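Long-range contacts in spermidine synthase (Corynebacterium glutamicum ATCC 13032, PDB 3GJY), which probably transfers an aminopropyl group from decarboxylated S-adenosylmethionine to putrescine, making spermidine in polyamine biosynthesis: residues K90-H95 and Q113-V118; M103-A108 and F133-A138. All blocks are in the same frame, centred on the assembly; numbering follows the deposited sequence.

Contact 1 of 2, residues K90-H95 and Q113-V118; sequences KLRITH and QSRNTV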
loop_
_atom_site.group_PDB
_atom_site.type_symbol
_atom_site.label_atom_id
_atom_site.label_comp_id
_atom_site.label_asym_id
_atom_site.label_seq_id
_atom_site.Cartn_x
_atom_site.Cartn_y
_atom_site.Cartn_z
ATOM N N LYS A 90 2.245 17.709 -9.680
ATOM C CA LYS A 90 3.150 16.903 -10.502
ATOM C C LYS A 90 3.467 15.533 -9.883
ATOM O O LYS A 90 4.461 14.858 -10.226
ATOM C CB LYS A 90 4.383 17.691 -10.892
ATOM C CG LYS A 90 5.167 18.242 -9.761
ATOM C CD LYS A 90 6.535 18.720 -10.246
ATOM C CE LYS A 90 7.368 19.240 -9.116
ATOM N NZ LYS A 90 8.707 19.623 -9.687
ATOM N N LEU A 91 2.560 15.105 -9.016
ATOM C CA LEU A 91 2.774 13.903 -8.229
ATOM C C LEU A 91 2.763 12.632 -9.076
ATOM O O LEU A 91 1.860 12.445 -9.906
ATOM C CB LEU A 91 1.671 13.862 -7.148
ATOM C CG LEU A 91 1.994 12.940 -5.976
ATOM C CD1 LEU A 91 3.097 13.541 -5.134
ATOM C CD2 LEU A 91 0.727 12.767 -5.136
ATOM N N ARG A 92 3.721 11.738 -8.813
ATOM C CA ARG A 92 3.842 10.425 -9.486
ATOM C C ARG A 92 3.796 9.382 -8.382
ATOM O O ARG A 92 4.693 9.314 -7.537
ATOM C CB ARG A 92 5.155 10.299 -10.262
ATOM C CG ARG A 92 5.336 11.362 -11.295
ATOM C CD ARG A 92 6.821 11.561 -11.652
ATOM N NE ARG A 92 7.576 11.984 -10.479
ATOM C CZ ARG A 92 8.903 12.106 -10.440
ATOM N NH1 ARG A 92 9.614 11.805 -11.525
ATOM N NH2 ARG A 92 9.507 12.455 -9.295
ATOM N N ILE A 93 2.729 8.569 -8.370
ATOM C CA ILE A 93 2.580 7.516 -7.371
ATOM C C ILE A 93 2.655 6.144 -8.055
ATOM O O ILE A 93 1.859 5.893 -8.983
ATOM C CB ILE A 93 1.252 7.623 -6.587
ATOM C CG1 ILE A 93 1.044 9.033 -6.010
ATOM C CG2 ILE A 93 1.205 6.500 -5.493
ATOM C CD1 ILE A 93 -0.274 9.189 -5.279
ATOM N N THR A 94 3.577 5.285 -7.599
ATOM C CA THR A 94 3.664 3.900 -8.083
ATOM C C THR A 94 3.041 2.984 -7.074
ATOM O O THR A 94 3.402 3.043 -5.874
ATOM C CB THR A 94 5.150 3.490 -8.290
ATOM O OG1 THR A 94 5.651 4.286 -9.346
ATOM C CG2 THR A 94 5.321 1.991 -8.640
ATOM N N HIS A 95 2.117 2.148 -7.554
ATOM C CA HIS A 95 1.418 1.173 -6.736
ATOM C C HIS A 95 1.935 -0.199 -7.096
ATOM O O HIS A 95 1.696 -0.680 -8.222
ATOM C CB HIS A 95 -0.100 1.251 -6.999
ATOM C CG HIS A 95 -0.683 2.580 -6.708
ATOM N ND1 HIS A 95 -1.439 2.830 -5.579
ATOM C CD2 HIS A 95 -0.663 3.733 -7.426
ATOM C CE1 HIS A 95 -1.841 4.091 -5.611
ATOM N NE2 HIS A 95 -1.371 4.668 -6.711
ATOM N N GLN A 113 -4.314 15.943 -10.695
ATOM C CA GLN A 113 -3.196 16.055 -11.640
ATOM C C GLN A 113 -2.159 14.961 -11.434
ATOM O O GLN A 113 -1.155 14.913 -12.158
ATOM C CB GLN A 113 -2.540 17.429 -11.519
ATOM C CG GLN A 113 -3.492 18.567 -11.871
ATOM C CD GLN A 113 -2.871 19.928 -11.693
ATOM O OE1 GLN A 113 -2.828 20.475 -10.589
ATOM N NE2 GLN A 113 -2.405 20.495 -12.785
ATOM N N SER A 114 -2.381 14.097 -10.438
ATOM C CA SER A 114 -1.435 13.003 -10.174
ATOM C C SER A 114 -1.482 11.921 -11.254
ATOM O O SER A 114 -2.506 11.735 -11.933
ATOM C CB SER A 114 -1.667 12.394 -8.780
ATOM O OG SER A 114 -2.901 11.674 -8.697
ATOM N N ARG A 115 -0.343 11.274 -11.433
ATOM C CA ARG A 115 -0.230 10.115 -12.294
ATOM C C ARG A 115 0.002 8.899 -11.430
ATOM O O ARG A 115 1.033 8.828 -10.742
ATOM C CB ARG A 115 0.946 10.279 -13.244
ATOM C CG ARG A 115 0.689 11.312 -14.357
ATOM C CD ARG A 115 1.778 11.306 -15.420
ATOM N NE ARG A 115 2.969 11.996 -14.957
ATOM C CZ ARG A 115 4.198 11.830 -15.472
ATOM N NH1 ARG A 115 4.431 10.923 -16.439
ATOM N NH2 ARG A 115 5.225 12.560 -14.995
ATOM N N ASN A 116 -0.936 7.950 -11.454
ATOM C CA ASN A 116 -0.845 6.723 -10.633
ATOM C C ASN A 116 -0.581 5.548 -11.547
ATOM O O ASN A 116 -1.354 5.320 -12.476
ATOM C CB ASN A 116 -2.167 6.482 -9.888
ATOM C CG ASN A 116 -2.424 7.538 -8.827
ATOM O OD1 ASN A 116 -2.087 7.339 -7.633
ATOM N ND2 ASN A 116 -2.932 8.692 -9.246
ATOM N N THR A 117 0.522 4.850 -11.320
ATOM C CA THR A 117 0.847 3.663 -12.115
ATOM C C THR A 117 0.717 2.442 -11.226
ATOM O O THR A 117 1.352 2.398 -10.172
ATOM C CB THR A 117 2.261 3.762 -12.684
ATOM O OG1 THR A 117 2.327 4.927 -13.513
ATOM C CG2 THR A 117 2.616 2.548 -13.495
ATOM N N VAL A 118 -0.108 1.486 -11.634
ATOM C CA VAL A 118 -0.331 0.269 -10.861
ATOM C C VAL A 118 0.364 -0.873 -11.589
ATOM O O VAL A 118 0.088 -1.113 -12.752
ATOM C CB VAL A 118 -1.862 -0.043 -10.697
ATOM C CG1 VAL A 118 -2.050 -1.301 -9.826
ATOM C CG2 VAL A 118 -2.606 1.165 -10.083
HETATM O O HOH W 1 2.118 13.961 -12.387
#
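His-95 and Asn-116 join the two parallel strands on their buried face: NE2 of His-95 donates to OD1 of Asn-116 at 2.9 Å, close to the ring plane and onto a lone pair in the plane of the amide. With the amide turned across its chain (chi2 -95°), OD1 also comes 3.5 Å from CD1 of Ile-93, while ND2 bonds, at a bent angle, to OG of Ser-114, itself bonded to Tyr-111 O, and reaches Arg-140 O. Val-118 CG2 packs 4.0 Å from His-95 CB. Between the backbones Ile-93 gives its N-H to Arg-115 O and takes that of Thr-117 on its own O; the N-H of His-95 meets Thr-117 O at 2.7 Å, nearly straight at 173°. The Arg-92 and Arg-115 end of the other face is looser. There the two side chains run side by side, touching through Arg-92 CD and Arg-115 NH2 (3.8 Å), and Arg-92 NH2 forms a salt bridge with Asp-161. A water lies 2.9 Å from Leu-91 O and is weakly bonded to Arg-115 NE. Helix 102-110, the crossover of this beta-alpha-beta unit, lies over the His-95 face through Ala-104 and Phe-107, and strand 160-165 flanks strand 92-96 on the side away from 115-120.

Contact 2 of 2, residues M103-A108 and F133-A138; sequences MARYFA and FDIPRA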
loop_
_atom_site.group_PDB
_atom_site.type_symbol
_atom_site.label_atom_id
_atom_site.label_comp_id
_atom_site.label_asym_id
_atom_site.label_seq_id
_atom_site.Cartn_x
_atom_site.Cartn_y
_atom_site.Cartn_z
HETATM N N MSE A 103 -6.879 1.990 -4.555
HETATM C CA MSE A 103 -6.040 3.032 -3.978
HETATM C C MSE A 103 -5.603 4.063 -5.050
HETATM O O MSE A 103 -5.581 5.268 -4.812
HETATM C CB MSE A 103 -4.811 2.375 -3.327
HETATM C CG MSE A 103 -4.122 3.202 -2.288
HETATM SE SE MSE A 103 -4.917 3.156 -0.453
HETATM C CE MSE A 103 -6.220 4.634 -0.628
ATOM N N ALA A 104 -5.219 3.570 -6.235
ATOM C CA ALA A 104 -4.852 4.444 -7.355
ATOM C C ALA A 104 -6.002 5.388 -7.731
ATOM O O ALA A 104 -5.815 6.600 -7.954
ATOM C CB ALA A 104 -4.355 3.624 -8.570
ATOM N N ARG A 105 -7.195 4.804 -7.812
ATOM C CA ARG A 105 -8.433 5.544 -8.108
ATOM C C ARG A 105 -8.699 6.633 -7.049
ATOM O O ARG A 105 -9.127 7.759 -7.359
ATOM C CB ARG A 105 -9.567 4.515 -8.168
ATOM C CG ARG A 105 -11.000 5.065 -8.290
ATOM C CD ARG A 105 -11.937 3.869 -8.385
ATOM N NE ARG A 105 -13.364 4.202 -8.380
ATOM C CZ ARG A 105 -14.172 4.069 -7.334
ATOM N NH1 ARG A 105 -13.705 3.702 -6.137
ATOM N NH2 ARG A 105 -15.461 4.291 -7.511
ATOM N N TYR A 106 -8.439 6.284 -5.786
ATOM C CA TYR A 106 -8.610 7.229 -4.690
ATOM C C TYR A 106 -7.666 8.428 -4.841
ATOM O O TYR A 106 -8.094 9.595 -4.822
ATOM C CB TYR A 106 -8.333 6.484 -3.370
ATOM C CG TYR A 106 -8.381 7.386 -2.173
ATOM C CD1 TYR A 106 -9.589 7.638 -1.509
ATOM C CD2 TYR A 106 -7.235 8.005 -1.702
ATOM C CE1 TYR A 106 -9.639 8.485 -0.408
ATOM C CE2 TYR A 106 -7.269 8.884 -0.616
ATOM C CZ TYR A 106 -8.485 9.125 0.023
ATOM O OH TYR A 106 -8.517 9.976 1.101
ATOM N N PHE A 107 -6.360 8.134 -4.993
ATOM C CA PHE A 107 -5.396 9.224 -5.104
ATOM C C PHE A 107 -5.594 10.035 -6.363
ATOM O O PHE A 107 -5.328 11.238 -6.380
ATOM C CB PHE A 107 -3.944 8.734 -4.997
ATOM C CG PHE A 107 -3.556 8.359 -3.598
ATOM C CD1 PHE A 107 -3.448 9.321 -2.627
ATOM C CD2 PHE A 107 -3.418 7.033 -3.241
ATOM C CE1 PHE A 107 -3.114 8.969 -1.310
ATOM C CE2 PHE A 107 -3.115 6.669 -1.921
ATOM C CZ PHE A 107 -2.961 7.652 -0.957
ATOM N N ALA A 108 -6.035 9.378 -7.432
ATOM C CA ALA A 108 -6.300 10.116 -8.683
ATOM C C ALA A 108 -7.417 11.163 -8.485
ATOM O O ALA A 108 -7.394 12.242 -9.107
ATOM C CB ALA A 108 -6.644 9.184 -9.808
ATOM N N PHE A 133 -14.007 -1.279 -12.764
ATOM C CA PHE A 133 -13.738 -0.775 -11.424
ATOM C C PHE A 133 -13.592 0.739 -11.331
ATOM O O PHE A 133 -13.082 1.278 -10.338
ATOM C CB PHE A 133 -12.634 -1.537 -10.676
ATOM C CG PHE A 133 -12.826 -3.051 -10.620
ATOM C CD1 PHE A 133 -14.092 -3.663 -10.744
ATOM C CD2 PHE A 133 -11.686 -3.862 -10.488
ATOM C CE1 PHE A 133 -14.219 -5.086 -10.707
ATOM C CE2 PHE A 133 -11.785 -5.261 -10.438
ATOM C CZ PHE A 133 -13.062 -5.880 -10.568
ATOM N N ASP A 134 -14.093 1.424 -12.361
ATOM C CA ASP A 134 -14.421 2.852 -12.253
ATOM C C ASP A 134 -13.175 3.694 -11.985
ATOM O O ASP A 134 -13.161 4.572 -11.124
ATOM C CB ASP A 134 -15.498 3.101 -11.168
ATOM C CG ASP A 134 -16.010 4.514 -11.159
ATOM O OD1 ASP A 134 -16.205 5.105 -12.252
ATOM O OD2 ASP A 134 -16.302 5.009 -10.058
ATOM N N ILE A 135 -12.164 3.454 -12.809
ATOM C CA ILE A 135 -10.921 4.198 -12.743
ATOM C C ILE A 135 -10.845 5.201 -13.866
ATOM O O ILE A 135 -11.409 4.977 -14.949
ATOM C CB ILE A 135 -9.689 3.248 -12.759
ATOM C CG1 ILE A 135 -9.620 2.390 -14.020
ATOM C CG2 ILE A 135 -9.712 2.354 -11.515
ATOM C CD1 ILE A 135 -8.298 1.549 -14.117
ATOM N N PRO A 136 -10.126 6.307 -13.627
ATOM C CA PRO A 136 -9.966 7.311 -14.692
ATOM C C PRO A 136 -8.966 6.813 -15.729
ATOM O O PRO A 136 -8.211 5.854 -15.474
ATOM C CB PRO A 136 -9.462 8.539 -13.949
ATOM C CG PRO A 136 -8.751 7.980 -12.764
ATOM C CD PRO A 136 -9.532 6.741 -12.353
ATOM N N ARG A 137 -8.949 7.479 -16.871
ATOM C CA ARG A 137 -8.066 7.039 -17.959
ATOM C C ARG A 137 -6.582 7.228 -17.635
ATOM O O ARG A 137 -6.213 8.057 -16.762
ATOM C CB ARG A 137 -8.395 7.809 -19.248
ATOM C CG ARG A 137 -8.023 9.264 -19.240
ATOM C CD ARG A 137 -8.383 9.903 -20.560
ATOM N NE ARG A 137 -7.911 11.275 -20.593
ATOM C CZ ARG A 137 -7.882 12.005 -21.707
ATOM N NH1 ARG A 137 -7.425 13.249 -21.681
ATOM N NH2 ARG A 137 -8.349 11.491 -22.834
ATOM N N ALA A 138 -5.746 6.464 -18.336
ATOM C CA ALA A 138 -4.306 6.704 -18.263
ATOM C C ALA A 138 -4.001 8.117 -18.805
ATOM O O ALA A 138 -4.632 8.536 -19.780
ATOM C CB ALA A 138 -3.555 5.652 -19.074
#
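The helix of a beta-alpha-beta crossover meets a connecting loop here, Arg-105 of helix 102-110 reaching across to Asp-134 just past the end of helix 123-132. Arg-105 is drawn out from CG to NE, with CG anti to the backbone N (chi1 173°), and its guanidinium arrives side-on. NH2 forms a salt bridge with OD2 of Asp-134 at 2.8 Å; the bond is nearly straight (176°), lies in the guanidinium plane and uses the anti lone pair of the carboxylate. NE donates to the backbone O of the same residue, also at 2.8 Å, but less directly: the oxygen sits near the guanidinium plane, whereas the nitrogen stands above the carbonyl plane. Two nitrogens thus hold one residue by both its carboxylate and its main chain, with the guanidinium and carboxylate planes 61° apart. In this Rossmann-like domain the loop leads from helix 123-132 into edge strand 141-145, and Ile-135 and Pro-136 follow with apolar contacts. CG2 of Ile-135 lies 4.0 Å from Arg-105 CB, and CG of Pro-136 rests 3.8 Å from Ala-108 CB. Both charged groups have further partners near the end of the N-terminal antiparallel sheet: Arg-105 NH2 also donates to Val-59 O, and Asp-134 OD2 accepts from the N-H of Gly-61.

Contacts 1 and 2 have centres 10 Å apart and are linked by helix 102-110, which connects the two strands of contact 1 and supplies segment 103-108 of contact 2. Their segments alternate along the chain: 90-95, 103-108, 113-118, then 133-138. The helix lies between the strand pair and loop 133-138, one side packed on the strands and another turned to the loop. The contacts meet directly, Ala-104 CB coming 3.4 Å from Val-118 CG2 and Phe-107 CB 3.5 Å from Asn-116 OD1. Together they layer two neighbouring parallel strands, helix and loop on one face of the mixed sheet and tie them to the region following strand 53-59 of the N-terminal sheet, consistent with the two-domain design of spermidine synthases.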